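Local structure of 3',5'-cyclic-nucleotide phosphodiesterase 1 (Saccharomyces cerevisiae, 4OJV) at residues C190-P193 with K194-Q197. The protein is a class-II cyclic-nucleotide phosphodiesterase whose metallo-hydrolase fold of two mixed beta-sheets holds a pair of zinc ions. Numbering follows the deposited sequence.
Sequences CLNP and KEVQ
N192 and E195 join their side chains across a type II beta turn, N192 to E195, at the surface of the link between strands 186-190 and 197-198, outermost members of two different sheets. At the corners of the turn sit P193 and K194, whose positive phi of 70° belongs to the third position of a type II turn. From the first and last positions the two side chains run alongside each other in the same direction, and N192 ND2 donates to E195 OE1 at 3.2 Å. The bond is nearly straight at 165°, yet its two ends are used differently: the oxygen lies close to the amide plane of N192, whereas the nitrogen comes from above the carboxylate, the two planes standing almost perpendicular. E195 attains this position with CG anti to its own N (chi1 -168°) and an extended chain beyond. The Q197 chain, bent at chi2, folds back over the start of the turn, and its amide end lies against the backbone of N192; CD lies 3.8 Å from N192 N, although the rotation of the amide is uncertain. Beside it, the buried L191 packs its CD2 methyl against the amide carbon of Q197, 3.8 Å from CD, the two side chains crossing at an angle. The K194 chain leads away from the turn to a salt bridge between its NZ and E259 of helix 256-267. L191 and Q197 both rest on P208 of strand 204-215, while L191 also touches Y228 of strand 222-232. Backbone hydrogen bonds tie L191 to G157 in strand 153-157 of one sheet, and K194 and Q197 to P208 and V206 in the other, placing the turn at the junction between the two.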
loop_
_atom_site.group_PDB
_atom_site.type_symbol
_atom_site.label_atom_id
_atom_site.label_comp_id
_atom_site.label_asym_id
_atom_site.label_seq_id
_atom_site.Cartn_x
_atom_site.Cartn_y
_atom_site.Cartn_z
ATOM N N CYS A 190 17.857 -13.133 11.006
ATOM C CA CYS A 190 17.687 -14.342 10.212
ATOM C C CYS A 190 17.252 -15.531 11.051
ATOM O O CYS A 190 17.575 -15.637 12.240
ATOM C CB CYS A 190 18.972 -14.690 9.457
ATOM S SG CYS A 190 19.209 -13.799 7.901
ATOM N N LEU A 191 16.508 -16.419 10.400
ATOM C CA LEU A 191 16.131 -17.711 10.936
ATOM C C LEU A 191 16.827 -18.788 10.117
ATOM O O LEU A 191 17.115 -18.596 8.935
ATOM C CB LEU A 191 14.620 -17.908 10.824
ATOM C CG LEU A 191 13.732 -16.978 11.645
ATOM C CD1 LEU A 191 12.297 -17.060 11.131
ATOM C CD2 LEU A 191 13.802 -17.311 13.128
ATOM N N ASN A 192 17.074 -19.928 10.756
ATOM C CA ASN A 192 17.574 -21.112 10.072
ATOM C C ASN A 192 16.412 -21.969 9.594
ATOM O O ASN A 192 15.473 -22.212 10.354
ATOM C CB ASN A 192 18.460 -21.945 11.002
ATOM C CG ASN A 192 19.718 -21.214 11.423
ATOM O OD1 ASN A 192 20.360 -20.538 10.619
ATOM N ND2 ASN A 192 20.079 -21.351 12.691
ATOM N N PRO A 193 16.479 -22.454 8.342
ATOM C CA PRO A 193 15.394 -23.281 7.829
ATOM C C PRO A 193 15.284 -24.621 8.566
ATOM O O PRO A 193 16.308 -25.211 8.961
ATOM C CB PRO A 193 15.780 -23.499 6.360
ATOM C CG PRO A 193 17.263 -23.364 6.338
ATOM C CD PRO A 193 17.576 -22.315 7.366
ATOM N N LYS A 194 14.049 -25.087 8.742
ATOM C CA LYS A 194 13.736 -26.401 9.328
ATOM C C LYS A 194 14.028 -26.513 10.827
ATOM O O LYS A 194 13.852 -27.583 11.406
ATOM C CB LYS A 194 14.451 -27.537 8.577
ATOM C CG LYS A 194 14.322 -27.484 7.065
ATOM C CD LYS A 194 14.998 -28.683 6.411
ATOM C CE LYS A 194 15.441 -28.363 4.995
ATOM N NZ LYS A 194 14.301 -28.025 4.099
ATOM N N GLU A 195 14.470 -25.422 11.446
ATOM C CA GLU A 195 14.885 -25.429 12.847
ATOM C C GLU A 195 13.790 -24.860 13.734
ATOM O O GLU A 195 13.183 -23.831 13.410
ATOM C CB GLU A 195 16.171 -24.616 13.005
ATOM C CG GLU A 195 16.877 -24.759 14.345
ATOM C CD GLU A 195 18.107 -23.875 14.434
ATOM O OE1 GLU A 195 17.960 -22.668 14.718
ATOM O OE2 GLU A 195 19.224 -24.389 14.219
ATOM N N VAL A 196 13.534 -25.549 14.844
ATOM C CA VAL A 196 12.562 -25.104 15.827
ATOM C C VAL A 196 13.171 -23.936 16.578
ATOM O O VAL A 196 14.166 -24.084 17.300
ATOM C CB VAL A 196 12.158 -26.231 16.811
ATOM C CG1 VAL A 196 11.190 -25.710 17.865
ATOM C CG2 VAL A 196 11.542 -27.404 16.065
ATOM N N GLN A 197 12.584 -22.767 16.371
ATOM C CA GLN A 197 13.048 -21.552 16.999
ATOM C C GLN A 197 11.951 -21.020 17.931
ATOM O O GLN A 197 10.803 -21.468 17.862
ATOM C CB GLN A 197 13.546 -20.587 15.907
ATOM C CG GLN A 197 14.884 -21.074 15.325
ATOM C CD GLN A 197 15.109 -20.807 13.833
ATOM O OE1 GLN A 197 14.359 -21.280 12.957
ATOM N NE2 GLN A 197 16.183 -20.082 13.534
#